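Local coordinates for protein sulfoquinovosidase (Escherichia coli, PDB 5AEG) that hydrolyses sulfoquinovosyl diacylglycerides and simple sulfoquinovosides, such as sulfoquinovosyl glycerol, to release sulfoquinovose for sulfoglycolysis, at residues F24-I29 against F226-D230; N199-M203 against E423-A428; R245-L249 against V576-S582; A434-Y438 against S461-S465; Y594-T600 against Y629-W635. All blocks are in the same frame, centred on the assembly; numbering follows the deposited sequence.

Interaction 1 (F24-I29 against F226-D230)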
# COMPACT_ATOMS: atom_id res chain seq x y z
N PHE A 24 1.62 -26.71 14.66
CA PHE A 24 1.85 -25.54 15.50
C PHE A 24 0.41 -25.13 15.91
O PHE A 24 -0.46 -24.86 15.03
CB PHE A 24 2.57 -24.43 14.69
CG PHE A 24 2.60 -23.09 15.35
CD1 PHE A 24 3.14 -22.94 16.59
CD2 PHE A 24 2.10 -21.94 14.70
CE1 PHE A 24 3.19 -21.72 17.22
CE2 PHE A 24 2.15 -20.72 15.32
CZ PHE A 24 2.69 -20.61 16.60
N GLN A 25 0.10 -25.21 17.20
CA GLN A 25 -1.30 -25.06 17.71
C GLN A 25 -2.30 -25.73 16.87
O GLN A 25 -3.32 -25.15 16.48
CB GLN A 25 -1.65 -23.64 17.86
CG GLN A 25 -0.51 -22.88 18.42
CD GLN A 25 -0.93 -21.79 19.30
OE1 GLN A 25 -1.91 -21.09 19.06
NE2 GLN A 25 -0.20 -21.65 20.39
N GLN A 26 -1.96 -26.96 16.53
CA GLN A 26 -2.74 -27.88 15.66
C GLN A 26 -2.83 -27.60 14.21
O GLN A 26 -3.44 -28.41 13.50
CB GLN A 26 -4.16 -28.15 16.18
CG GLN A 26 -4.13 -29.19 17.26
CD GLN A 26 -4.78 -28.63 18.45
OE1 GLN A 26 -5.99 -28.80 18.64
NE2 GLN A 26 -4.01 -27.87 19.24
N ARG A 27 -2.23 -26.52 13.71
CA ARG A 27 -2.19 -26.36 12.25
C ARG A 27 -0.99 -27.16 11.71
O ARG A 27 0.10 -27.02 12.21
CB ARG A 27 -1.88 -24.86 11.96
CG ARG A 27 -3.02 -23.90 12.13
CD ARG A 27 -3.52 -23.70 13.53
NE ARG A 27 -4.36 -22.49 13.64
CZ ARG A 27 -4.83 -21.99 14.79
NH1 ARG A 27 -4.59 -22.58 15.95
NH2 ARG A 27 -5.51 -20.86 14.78
N LEU A 28 -1.21 -27.96 10.70
CA LEU A 28 -0.16 -28.65 10.05
C LEU A 28 0.62 -27.62 9.19
O LEU A 28 0.05 -27.10 8.26
CB LEU A 28 -0.75 -29.71 9.15
CG LEU A 28 0.24 -30.55 8.31
CD1 LEU A 28 1.18 -31.28 9.25
CD2 LEU A 28 -0.38 -31.49 7.35
N ILE A 29 1.86 -27.36 9.54
CA ILE A 29 2.77 -26.37 8.89
C ILE A 29 3.74 -27.00 7.87
O ILE A 29 3.82 -26.49 6.73
CB ILE A 29 3.55 -25.53 9.94
CG1 ILE A 29 2.61 -24.67 10.83
CG2 ILE A 29 4.52 -24.55 9.30
CD1 ILE A 29 1.66 -23.66 10.17
N PHE A 226 5.59 -17.34 12.50
CA PHE A 226 4.14 -17.62 12.45
C PHE A 226 3.51 -17.37 13.81
O PHE A 226 4.19 -17.57 14.91
CB PHE A 226 3.80 -19.04 12.07
CG PHE A 226 4.40 -19.55 10.81
CD1 PHE A 226 5.76 -19.78 10.71
CD2 PHE A 226 3.59 -19.87 9.73
CE1 PHE A 226 6.30 -20.30 9.58
CE2 PHE A 226 4.12 -20.41 8.59
CZ PHE A 226 5.50 -20.61 8.51
N GLU A 227 2.28 -16.86 13.82
CA GLU A 227 1.46 -16.88 15.05
C GLU A 227 0.09 -17.24 14.64
O GLU A 227 -0.34 -16.91 13.53
CB GLU A 227 1.35 -15.58 15.76
CG GLU A 227 2.39 -15.24 16.73
CD GLU A 227 2.11 -13.94 17.48
OE1 GLU A 227 2.39 -12.86 16.91
OE2 GLU A 227 1.74 -14.02 18.68
N CYS A 228 -0.66 -17.86 15.56
CA CYS A 228 -2.05 -18.20 15.37
C CYS A 228 -2.92 -17.34 16.30
O CYS A 228 -2.43 -16.65 17.20
CB CYS A 228 -2.33 -19.66 15.72
SG CYS A 228 -1.39 -20.87 14.78
N ALA A 229 -4.22 -17.35 16.01
CA ALA A 229 -5.19 -16.74 16.88
C ALA A 229 -6.57 -17.32 16.66
O ALA A 229 -6.83 -18.03 15.69
CB ALA A 229 -5.14 -15.18 16.78
N ASP A 230 -7.44 -17.05 17.62
CA ASP A 230 -8.81 -17.52 17.65
C ASP A 230 -9.74 -16.77 16.76
O ASP A 230 -10.71 -17.40 16.21
CB ASP A 230 -9.39 -17.46 19.09
CG ASP A 230 -8.81 -18.58 19.98
OD1 ASP A 230 -8.26 -19.59 19.39
OD2 ASP A 230 -8.86 -18.43 21.23
O HOH W 1 -5.64 -20.28 17.80
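Cys-228 is held between the Phe-24 ring and the guanidinium group of Arg-27. Its SG approaches the Phe-24 ring obliquely, 3.6 Å from CE2, in a sulfur-aromatic contact. The guanidinium group lies flat over the CB of the same cysteine, 3.5 Å from Arg-27 CZ to Cys-228 CB. A bend at chi2 (67°) brings the arginine chain round, and Arg-27 NH1 donates an in-plane bond of 2.9 Å to Gln-25 O, while Arg-27 NE is taken by Gln-191 O. This is a type I' hairpin turn, Phe-24 to Arg-27, joining strands 20-24 and 27-32 and packed on the end of strand 221-228, which pairs with strand 103-109. Phe-24, its CG turned away from the backbone N (chi1 168°), puts CE2 4.0 Å from Phe-226 CB. Farther along, Ile-29 CG2 sits over one face of the Phe-226 ring, 4.1 Å from CZ. Water 1 accepts a hydrogen bond from Arg-27 NH2 and donates one to Asp-230 OD1.

Interaction 2 (N199-M203 against E423-A428)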
# COMPACT_ATOMS: atom_id res chain seq x y z
N ASN A 199 13.11 -11.74 5.07
CA ASN A 199 14.00 -11.32 3.98
C ASN A 199 13.45 -10.15 3.12
O ASN A 199 12.23 -9.92 3.07
CB ASN A 199 14.11 -12.50 3.06
CG ASN A 199 14.67 -13.75 3.73
OD1 ASN A 199 14.15 -14.21 4.77
ND2 ASN A 199 15.70 -14.35 3.06
N SER A 200 14.31 -9.49 2.36
CA SER A 200 13.89 -8.47 1.36
C SER A 200 14.35 -8.78 -0.05
O SER A 200 14.19 -7.99 -0.96
CB SER A 200 14.32 -7.08 1.82
OG SER A 200 15.73 -7.01 1.77
N CYS A 201 14.90 -9.97 -0.27
CA CYS A 201 15.19 -10.45 -1.60
C CYS A 201 13.95 -10.63 -2.45
O CYS A 201 12.84 -10.64 -1.89
CB CYS A 201 15.97 -11.80 -1.53
SG CYS A 201 15.04 -13.09 -0.64
N TYR A 202 14.11 -10.81 -3.79
CA TYR A 202 13.03 -11.29 -4.63
C TYR A 202 12.42 -12.53 -4.01
O TYR A 202 13.17 -13.42 -3.55
CB TYR A 202 13.52 -11.61 -6.02
CG TYR A 202 12.44 -12.13 -6.92
CD1 TYR A 202 12.12 -13.47 -6.94
CD2 TYR A 202 11.61 -11.24 -7.69
CE1 TYR A 202 11.14 -13.97 -7.76
CE2 TYR A 202 10.60 -11.76 -8.51
CZ TYR A 202 10.37 -13.11 -8.53
OH TYR A 202 9.42 -13.59 -9.37
N MET A 203 11.09 -12.60 -3.99
CA MET A 203 10.38 -13.83 -3.55
C MET A 203 9.18 -14.00 -4.45
O MET A 203 8.76 -13.06 -5.07
CB MET A 203 9.94 -13.68 -2.08
CG MET A 203 11.09 -13.73 -1.12
SD MET A 203 10.55 -13.64 0.63
CE MET A 203 11.06 -12.04 0.97
N GLU A 423 20.07 -5.54 -5.21
CA GLU A 423 19.07 -6.63 -5.29
C GLU A 423 18.34 -6.98 -4.03
O GLU A 423 17.22 -7.54 -4.10
CB GLU A 423 19.63 -7.87 -5.99
CG GLU A 423 19.97 -7.57 -7.46
CD GLU A 423 20.57 -8.72 -8.24
OE1 GLU A 423 20.51 -9.88 -7.83
OE2 GLU A 423 21.05 -8.49 -9.35
N ILE A 424 18.97 -6.77 -2.88
CA ILE A 424 18.38 -6.92 -1.59
C ILE A 424 17.80 -5.61 -1.04
O ILE A 424 16.75 -5.59 -0.35
CB ILE A 424 19.44 -7.50 -0.57
CG1 ILE A 424 19.97 -8.90 -1.04
CG2 ILE A 424 18.91 -7.52 0.87
CD1 ILE A 424 19.00 -10.03 -1.05
N MET A 425 18.47 -4.50 -1.26
CA MET A 425 17.94 -3.22 -0.73
C MET A 425 16.68 -2.68 -1.46
O MET A 425 15.94 -1.90 -0.88
CB MET A 425 19.04 -2.15 -0.77
CG MET A 425 20.18 -2.35 0.28
SD MET A 425 19.65 -2.67 1.96
CE MET A 425 18.69 -1.25 2.27
N HIS A 426 16.51 -3.09 -2.70
CA HIS A 426 15.43 -2.56 -3.56
C HIS A 426 14.07 -2.68 -2.87
O HIS A 426 13.39 -1.68 -2.65
CB HIS A 426 15.42 -3.31 -4.86
CG HIS A 426 14.24 -2.98 -5.71
ND1 HIS A 426 14.15 -1.81 -6.45
CD2 HIS A 426 13.07 -3.63 -5.89
CE1 HIS A 426 12.98 -1.80 -7.07
NE2 HIS A 426 12.30 -2.87 -6.71
N ASN A 427 13.76 -3.87 -2.37
CA ASN A 427 12.46 -4.12 -1.70
C ASN A 427 12.38 -3.49 -0.34
O ASN A 427 11.29 -3.16 0.14
CB ASN A 427 12.17 -5.62 -1.57
CG ASN A 427 11.60 -6.22 -2.82
OD1 ASN A 427 11.16 -5.54 -3.72
ND2 ASN A 427 11.59 -7.53 -2.87
N ALA A 428 13.52 -3.23 0.31
CA ALA A 428 13.52 -2.53 1.63
C ALA A 428 13.46 -1.00 1.55
O ALA A 428 13.29 -0.31 2.57
CB ALA A 428 14.79 -2.96 2.43
O HOH W 2 15.07 -6.37 -3.08
O HOH W 3 16.66 -10.26 -4.84
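Glu-423 meets the loop 199-203 through its backbone: Glu-423 O accepts from two waters, one of which also donates to Ser-200 O and accepts from Asn-427 N, while the other accepts from Tyr-202 N. On the next residue, Ile-424, the carbonyl oxygen receives the hydroxyl of Ser-200, with OG to O at 2.7 Å and the donor tilted 30° from the carbonyl plane. A chi1 of 68° places this OG between its own backbone N and carbonyl carbon, aimed at the helix. The Ile-424 side chain closes over the loop, CG2 lying 3.3 Å from Ser-200 OG and CD1 3.5 Å from Cys-201 CB. At Asn-427, CB packs 3.2 Å from Ser-200 O, and ND2 adds a weak bond to the same oxygen; the amide's stronger partners are Thr-150 N, at OD1, and Leu-148 O, at ND2. Ala-428 CB touches Ser-200 CB at 4.2 Å. The contact joins a strand-connecting loop of the mutarotase-like domain to helix 422-444 of the catalytic TIM barrel. With an alanine at Ser-200, Ile-424 O is likely to lose its hydroxyl donor, and a small gap to open beside Ile-424 CG2. Ser-200 O, gripped by one water and weakly by Asn-427, and Glu-423 O, with two waters, show a largely polar, hydrated junction in which backbone carbonyls do most of the accepting.

Interaction 3 (R245-L249 against V576-S582)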
# COMPACT_ATOMS: atom_id res chain seq x y z
N ARG A 245 2.19 -0.39 14.54
CA ARG A 245 0.89 0.26 14.49
C ARG A 245 1.05 1.71 14.11
O ARG A 245 2.04 2.33 14.45
CB ARG A 245 0.17 0.17 15.80
CG ARG A 245 -0.21 -1.25 16.09
CD ARG A 245 -0.98 -1.51 17.38
NE ARG A 245 -1.15 -2.94 17.61
CZ ARG A 245 -0.89 -3.56 18.75
NH1 ARG A 245 -0.56 -2.88 19.83
NH2 ARG A 245 -1.00 -4.86 18.81
N GLN A 246 0.08 2.25 13.38
CA GLN A 246 0.15 3.61 12.90
C GLN A 246 -0.31 4.59 13.98
O GLN A 246 -1.10 4.26 14.82
CB GLN A 246 -0.82 3.80 11.70
CG GLN A 246 -0.45 2.97 10.45
CD GLN A 246 -1.18 1.66 10.36
OE1 GLN A 246 -2.42 1.63 10.20
NE2 GLN A 246 -0.44 0.54 10.52
N PRO A 247 0.09 5.81 13.89
CA PRO A 247 -0.47 6.83 14.78
C PRO A 247 -1.92 7.12 14.52
O PRO A 247 -2.44 6.87 13.40
CB PRO A 247 0.38 8.08 14.47
CG PRO A 247 1.58 7.60 13.76
CD PRO A 247 1.12 6.35 13.02
N GLU A 248 -2.58 7.68 15.52
CA GLU A 248 -3.83 8.39 15.28
C GLU A 248 -3.61 9.56 14.32
O GLU A 248 -2.60 10.20 14.33
CB GLU A 248 -4.42 8.93 16.58
CG GLU A 248 -4.89 7.82 17.50
CD GLU A 248 -5.51 8.31 18.80
OE1 GLU A 248 -5.49 9.51 19.09
OE2 GLU A 248 -6.05 7.48 19.50
N LEU A 249 -4.60 9.75 13.41
CA LEU A 249 -4.57 10.85 12.44
C LEU A 249 -4.78 12.19 13.14
O LEU A 249 -5.53 12.30 14.12
CB LEU A 249 -5.69 10.69 11.41
CG LEU A 249 -5.62 9.47 10.49
CD1 LEU A 249 -6.85 9.36 9.59
CD2 LEU A 249 -4.40 9.54 9.62
N VAL A 576 -10.26 5.09 13.91
CA VAL A 576 -8.81 5.38 13.79
C VAL A 576 -8.06 5.13 15.13
O VAL A 576 -6.93 4.68 15.14
CB VAL A 576 -8.61 6.79 13.22
CG1 VAL A 576 -7.18 7.28 13.39
CG2 VAL A 576 -9.07 6.83 11.77
N ALA A 577 -8.72 5.42 16.26
CA ALA A 577 -8.12 5.16 17.58
C ALA A 577 -7.95 3.64 17.82
O ALA A 577 -6.87 3.19 18.24
CB ALA A 577 -8.97 5.87 18.69
N LEU A 578 -8.93 2.84 17.44
CA LEU A 578 -8.81 1.35 17.47
C LEU A 578 -7.70 0.77 16.58
O LEU A 578 -6.94 -0.17 16.97
CB LEU A 578 -10.11 0.69 17.11
CG LEU A 578 -11.15 0.90 18.20
CD1 LEU A 578 -12.54 0.71 17.65
CD2 LEU A 578 -10.92 -0.08 19.42
N ASN A 579 -7.56 1.38 15.40
CA ASN A 579 -6.43 1.04 14.57
C ASN A 579 -5.10 1.27 15.22
O ASN A 579 -4.21 0.43 15.13
CB ASN A 579 -6.47 1.84 13.22
CG ASN A 579 -5.43 1.35 12.25
OD1 ASN A 579 -5.47 0.19 11.77
ND2 ASN A 579 -4.50 2.20 11.94
N ALA A 580 -4.93 2.46 15.82
CA ALA A 580 -3.66 2.82 16.51
C ALA A 580 -3.39 1.91 17.76
O ALA A 580 -2.26 1.57 18.04
CB ALA A 580 -3.68 4.27 16.93
N LYS A 581 -4.45 1.48 18.39
CA LYS A 581 -4.36 0.78 19.66
C LYS A 581 -4.14 -0.70 19.43
O LYS A 581 -3.35 -1.32 20.12
CB LYS A 581 -5.63 1.01 20.47
CG LYS A 581 -5.64 0.37 21.87
CD LYS A 581 -7.06 0.50 22.44
CE LYS A 581 -7.35 -0.48 23.59
NZ LYS A 581 -6.64 0.02 24.78
N SER A 582 -4.82 -1.28 18.47
CA SER A 582 -4.73 -2.71 18.31
C SER A 582 -4.68 -3.26 16.91
O SER A 582 -4.87 -4.48 16.72
CB SER A 582 -5.86 -3.34 19.13
OG SER A 582 -7.04 -3.01 18.52
O HOH W 4 -0.55 0.36 20.07
O HOH W 5 -2.12 0.29 13.25
O HOH W 6 -0.33 3.37 17.32
O HOH W 7 -4.58 4.90 13.34
O HOH W 8 -5.58 4.77 20.12
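The irregular chain 245-249 passes over helix 569-582, coming nearest where Gln-246 and Ala-580 have their CA atoms 5.3 Å apart. Here Ala-580 CA makes a CH···O contact with Gln-246 O. No direct backbone N-H···O bond joins the two; waters bridge them instead, one linking Gln-246 N to Asn-579 O, another donating to both Gln-246 O and Ala-580 O, and a third joining Pro-247 O, Val-576 O and Asn-579 ND2. The direct polar link is between side chains: Asn-579 ND2 gives a nearly straight bond of 2.8 Å (174°) to Gln-246 OE1, leaving in its own amide plane but arriving above the plane of the glutamine carbonyl. A bend at chi2 (96°) turns the Gln-246 amide toward the helix. Its OE1 also accepts from Gly-499 N, and its NE2 donates to Gly-497 O. The extended Arg-245 chain runs alongside residues 580-582, CD 3.4 Å from Ala-580 O, and one guanidinium face covers Ser-582 CA; Glu-237 O and Thr-240 OG1 hold its nitrogens. Glu-248 OE2 lies 3.4 Å from Ala-577 CB, and Leu-249 CG meets Val-576 CG1 at 4.0 Å, crossing at about a right angle. The contact therefore joins the lead-in to the first barrel strand, 257-260, to helix 569-582 through a hydrated junction of water-bridged carbonyls, in which Asn-579 to Gln-246 is the one direct hydrogen bond.

Interaction 4 (A434-Y438 against S461-S465)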
# COMPACT_ATOMS: atom_id res chain seq x y z
N ALA A 434 10.00 5.76 4.33
CA ALA A 434 8.97 6.04 5.26
C ALA A 434 9.56 6.44 6.67
O ALA A 434 9.10 7.40 7.31
CB ALA A 434 8.00 4.84 5.42
N LYS A 435 10.58 5.73 7.10
CA LYS A 435 11.17 6.00 8.42
C LYS A 435 11.74 7.43 8.44
O LYS A 435 11.63 8.10 9.46
CB LYS A 435 12.29 4.99 8.71
CG LYS A 435 12.80 5.00 10.15
CD LYS A 435 13.94 3.99 10.34
CE LYS A 435 14.05 3.65 11.83
NZ LYS A 435 15.43 3.45 12.22
N CYS A 436 12.31 7.87 7.31
CA CYS A 436 12.91 9.21 7.20
C CYS A 436 11.86 10.27 7.46
O CYS A 436 12.04 11.25 8.27
CB CYS A 436 13.56 9.37 5.83
SG CYS A 436 14.54 10.88 5.59
N ASN A 437 10.70 10.07 6.84
CA ASN A 437 9.55 10.93 7.07
C ASN A 437 9.04 10.90 8.52
O ASN A 437 8.82 11.96 9.16
CB ASN A 437 8.43 10.59 6.04
CG ASN A 437 8.76 11.08 4.62
OD1 ASN A 437 8.44 12.24 4.25
ND2 ASN A 437 9.35 10.21 3.79
N TYR A 438 8.80 9.69 9.03
CA TYR A 438 8.28 9.49 10.37
C TYR A 438 9.22 10.15 11.39
O TYR A 438 8.77 10.84 12.27
CB TYR A 438 8.20 7.98 10.65
CG TYR A 438 7.76 7.62 12.00
CD1 TYR A 438 6.43 7.51 12.29
CD2 TYR A 438 8.71 7.43 13.04
CE1 TYR A 438 6.02 7.19 13.58
CE2 TYR A 438 8.30 7.11 14.33
CZ TYR A 438 6.96 7.00 14.58
OH TYR A 438 6.54 6.69 15.86
N SER A 461 6.51 -0.25 7.13
CA SER A 461 5.58 0.86 6.79
C SER A 461 4.38 0.89 7.73
O SER A 461 3.76 1.91 7.98
CB SER A 461 5.11 0.75 5.29
OG SER A 461 6.23 1.08 4.48
N GLN A 462 4.04 -0.26 8.29
CA GLN A 462 3.00 -0.34 9.30
C GLN A 462 3.24 0.59 10.54
O GLN A 462 2.28 1.07 11.15
CB GLN A 462 2.85 -1.77 9.77
CG GLN A 462 2.35 -2.78 8.77
CD GLN A 462 3.39 -3.24 7.77
OE1 GLN A 462 4.61 -3.00 7.95
NE2 GLN A 462 2.93 -3.91 6.71
N LYS A 463 4.50 0.79 10.89
CA LYS A 463 4.86 1.77 11.97
C LYS A 463 5.12 3.18 11.35
O LYS A 463 4.69 4.22 11.89
CB LYS A 463 6.18 1.35 12.67
CG LYS A 463 6.60 2.29 13.82
CD LYS A 463 7.73 1.60 14.60
CE LYS A 463 8.45 2.45 15.65
NZ LYS A 463 7.57 3.50 16.21
N TYR A 464 5.84 3.19 10.24
CA TYR A 464 6.43 4.43 9.77
C TYR A 464 5.58 5.25 8.79
O TYR A 464 5.81 6.44 8.72
CB TYR A 464 7.80 4.16 9.15
CG TYR A 464 8.80 3.61 10.15
CD1 TYR A 464 9.00 4.25 11.38
CD2 TYR A 464 9.48 2.43 9.90
CE1 TYR A 464 9.92 3.74 12.31
CE2 TYR A 464 10.38 1.92 10.82
CZ TYR A 464 10.59 2.58 12.02
OH TYR A 464 11.47 2.04 12.90
N SER A 465 4.62 4.66 8.05
CA SER A 465 3.82 5.50 7.10
C SER A 465 2.52 5.87 7.83
O SER A 465 1.72 5.00 8.21
CB SER A 465 3.48 4.79 5.82
OG SER A 465 2.68 5.63 5.01
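The Tyr-464 ring is covered on both faces by lysine methylenes, Lys-435 CG over the centre of one and Lys-463 CG, toward the rim, on the other. Lys-435 CG makes a CH-pi contact 3.8 Å from the ring centroid; its chain runs beside the tyrosine, pointing the same way, so that CE ends 3.2 Å from Tyr-464 OH. The edge of Tyr-464 meets a face of Tyr-438 in a T-shaped pair, planes 67° apart and Tyr-464 CD1 3.6 Å from Tyr-438 CD2. With CG anti to the carbonyl carbon (chi1 -64°), the Tyr-464 ring is turned toward helix 422-444, while its CB rests 3.8 Å from Ala-434 CB. Lys-463 NZ reaches across to Tyr-438 OH in a weak bond of 3.4 Å. In this way the short helix 461-464, which follows barrel strand 451-454, packs on the outer helix 422-444 of the TIM barrel. A serine at Tyr-464 would probably open a gap between the two lysine chains and leave the face of Tyr-438 without its edge-on partner. The contact is chiefly aromatic and aliphatic, yet it buries Tyr-464 O, which has no polar partner and lies 3.4 Å from Tyr-438 CB.

Interaction 5 (Y594-T600 against Y629-W635)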
# COMPACT_ATOMS: atom_id res chain seq x y z
N TYR A 594 -18.05 -11.22 10.44
CA TYR A 594 -19.04 -12.22 9.99
C TYR A 594 -18.23 -13.48 9.66
O TYR A 594 -18.33 -14.02 8.61
CB TYR A 594 -19.93 -11.71 8.78
CG TYR A 594 -20.67 -10.47 9.21
CD1 TYR A 594 -21.92 -10.58 9.87
CD2 TYR A 594 -20.11 -9.21 9.09
CE1 TYR A 594 -22.55 -9.44 10.41
CE2 TYR A 594 -20.76 -8.05 9.57
CZ TYR A 594 -22.01 -8.16 10.18
OH TYR A 594 -22.65 -7.09 10.76
N GLU A 595 -17.44 -13.96 10.62
CA GLU A 595 -16.51 -15.08 10.39
C GLU A 595 -17.13 -16.34 9.93
O GLU A 595 -16.50 -17.07 9.16
CB GLU A 595 -15.68 -15.40 11.66
CG GLU A 595 -14.56 -14.44 11.95
CD GLU A 595 -13.59 -14.99 12.98
OE1 GLU A 595 -13.75 -16.19 13.38
OE2 GLU A 595 -12.62 -14.29 13.34
N ASP A 596 -18.39 -16.59 10.34
CA ASP A 596 -19.06 -17.83 10.02
C ASP A 596 -19.72 -17.78 8.67
O ASP A 596 -20.28 -18.76 8.26
CB ASP A 596 -20.08 -18.18 11.15
CG ASP A 596 -21.11 -17.04 11.39
OD1 ASP A 596 -20.85 -15.80 11.04
OD2 ASP A 596 -22.14 -17.38 12.01
N ASP A 597 -19.69 -16.63 7.96
CA ASP A 597 -20.34 -16.51 6.67
C ASP A 597 -19.33 -16.80 5.55
O ASP A 597 -18.42 -15.96 5.27
CB ASP A 597 -20.99 -15.13 6.52
CG ASP A 597 -21.78 -14.96 5.26
OD1 ASP A 597 -21.44 -15.60 4.24
OD2 ASP A 597 -22.73 -14.11 5.21
N ALA A 598 -19.50 -17.97 4.92
CA ALA A 598 -18.55 -18.45 3.87
C ALA A 598 -18.42 -17.51 2.65
O ALA A 598 -17.34 -17.33 2.10
CB ALA A 598 -18.92 -19.85 3.39
N HIS A 599 -19.51 -16.80 2.32
CA HIS A 599 -19.54 -15.97 1.17
C HIS A 599 -18.62 -14.74 1.34
O HIS A 599 -18.03 -14.25 0.37
CB HIS A 599 -20.97 -15.55 0.84
CG HIS A 599 -21.07 -14.95 -0.54
ND1 HIS A 599 -20.66 -15.61 -1.68
CD2 HIS A 599 -21.43 -13.71 -0.95
CE1 HIS A 599 -20.79 -14.82 -2.73
NE2 HIS A 599 -21.29 -13.66 -2.31
N THR A 600 -18.47 -14.30 2.54
CA THR A 600 -17.74 -13.02 2.81
C THR A 600 -16.21 -13.17 2.46
O THR A 600 -15.55 -12.15 2.21
CB THR A 600 -17.83 -12.53 4.22
OG1 THR A 600 -17.22 -13.45 5.16
CG2 THR A 600 -19.33 -12.22 4.62
N TYR A 629 -23.67 -7.75 -1.48
CA TYR A 629 -23.97 -8.80 -0.52
C TYR A 629 -24.10 -8.24 0.86
O TYR A 629 -23.19 -7.60 1.36
CB TYR A 629 -22.88 -9.94 -0.59
CG TYR A 629 -23.20 -11.02 0.40
CD1 TYR A 629 -24.27 -11.94 0.14
CD2 TYR A 629 -22.54 -11.12 1.59
CE1 TYR A 629 -24.56 -12.98 1.07
CE2 TYR A 629 -22.85 -12.13 2.53
CZ TYR A 629 -23.90 -13.03 2.26
OH TYR A 629 -24.17 -14.02 3.24
N LEU A 630 -25.20 -8.57 1.57
CA LEU A 630 -25.28 -8.29 2.97
C LEU A 630 -25.18 -9.57 3.81
O LEU A 630 -25.91 -10.54 3.53
CB LEU A 630 -26.63 -7.60 3.29
CG LEU A 630 -26.90 -6.25 2.60
CD1 LEU A 630 -28.34 -5.72 2.94
CD2 LEU A 630 -25.90 -5.23 3.04
N PRO A 631 -24.24 -9.60 4.77
CA PRO A 631 -24.22 -10.74 5.66
C PRO A 631 -25.47 -10.61 6.64
O PRO A 631 -26.22 -9.57 6.61
CB PRO A 631 -22.94 -10.59 6.44
CG PRO A 631 -22.81 -9.06 6.57
CD PRO A 631 -23.44 -8.50 5.31
N GLU A 632 -25.73 -11.66 7.39
CA GLU A 632 -26.93 -11.68 8.23
C GLU A 632 -26.86 -10.70 9.38
O GLU A 632 -26.02 -10.81 10.29
CB GLU A 632 -27.21 -13.15 8.76
CG GLU A 632 -28.68 -13.33 9.24
CD GLU A 632 -29.71 -12.99 8.15
OE1 GLU A 632 -29.96 -13.81 7.18
OE2 GLU A 632 -30.30 -11.88 8.23
N ASP A 633 -27.68 -9.67 9.30
CA ASP A 633 -27.70 -8.63 10.29
C ASP A 633 -28.92 -7.82 9.93
O ASP A 633 -29.55 -8.02 8.92
CB ASP A 633 -26.41 -7.74 10.35
CG ASP A 633 -26.04 -7.33 11.72
OD1 ASP A 633 -26.96 -7.02 12.49
OD2 ASP A 633 -24.83 -7.20 12.10
N ASN A 634 -29.24 -6.91 10.81
CA ASN A 634 -30.31 -5.93 10.51
C ASN A 634 -29.69 -4.63 9.94
O ASN A 634 -29.14 -3.86 10.69
CB ASN A 634 -31.15 -5.71 11.75
CG ASN A 634 -32.04 -6.99 12.02
OD1 ASN A 634 -32.73 -7.58 11.09
ND2 ASN A 634 -31.90 -7.49 13.18
N TRP A 635 -29.83 -4.49 8.65
CA TRP A 635 -29.18 -3.43 7.86
C TRP A 635 -30.20 -2.36 7.55
O TRP A 635 -31.38 -2.65 7.36
CB TRP A 635 -28.60 -4.02 6.58
CG TRP A 635 -27.43 -4.89 6.84
CD1 TRP A 635 -27.42 -6.24 6.77
CD2 TRP A 635 -26.12 -4.50 7.32
NE1 TRP A 635 -26.20 -6.70 7.06
CE2 TRP A 635 -25.40 -5.67 7.48
CE3 TRP A 635 -25.49 -3.29 7.60
CZ2 TRP A 635 -24.10 -5.67 7.88
CZ3 TRP A 635 -24.20 -3.29 7.97
CH2 TRP A 635 -23.51 -4.47 8.12
O HOH W 9 -24.10 -13.91 7.60
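Tyr-594 lies with one ring face on Pro-631, the two side chains crossing at an angle within the beta-rich C-terminal domain of this family 31 glycosidase. Pro-631 CG stands over the ring centre, 3.5 Å from the centroid and almost on the normal, a CH-pi contact. Tyr-594 OH donates to Asp-633 OD2 at 2.6 Å, on the anti lone pair, with the carboxylate turned steeply from the ring plane. Arg-663 NE forms a salt bridge with the same oxygen and Arg-611 NH1 bonds to the hydroxyl, which therefore probably has little freedom to turn.

Asp-597 and Tyr-629 approach from opposite directions. Tyr-629 OH donates to Asp-597 OD2 at 2.4 Å, a length so short that its exact value is doubtful; the carboxylate oxygen lies in the plane of the ring although the two planes are 85° apart. The other oxygen, OD1, accepts from His-599 N in an Asx turn that follows the type I turn 594-597. With its CG opposite the backbone N (chi1 -167°), His-599 turns the edge of its ring onto one face of Tyr-629 in a T-shaped pair, planes 69° apart and CD2 3.5 Å from Tyr-629 CG. Thr-600 CG2 packs obliquely near the same ring. Trp-635, whose NE1 donates to Pro-631 O, brings CZ2 to 3.5 Å from Tyr-594 OH. Water 9 donates to Asp-597 OD2 and accepts from Glu-632 N, at 2.8 Å in each case.

Interactions 2 and 4 share helix 422-444, their centres 18 Å apart, and both lie near the catalytic residues: the Asn-427 side chain is about 8 Å from that of Glu-408, an active-site residue by similarity, and the Ser-465 side chain about 11 Å from that of the nucleophile Asp-405. Interaction 3 touches interaction 4 through a probable hydrogen bond of 2.8 Å from Gln-246 NE2 to Gln-462 O. Interactions 1 and 5 lie away from the annotated sites, their centres 25 Å apart but nearest atoms only about 4 Å; Lys-192 NZ connects them, hydrogen-bonded to Asp-230 O and in a salt bridge with Glu-595 OE1. Interactions 2 and 5 lie on opposite sides of the chain's centre.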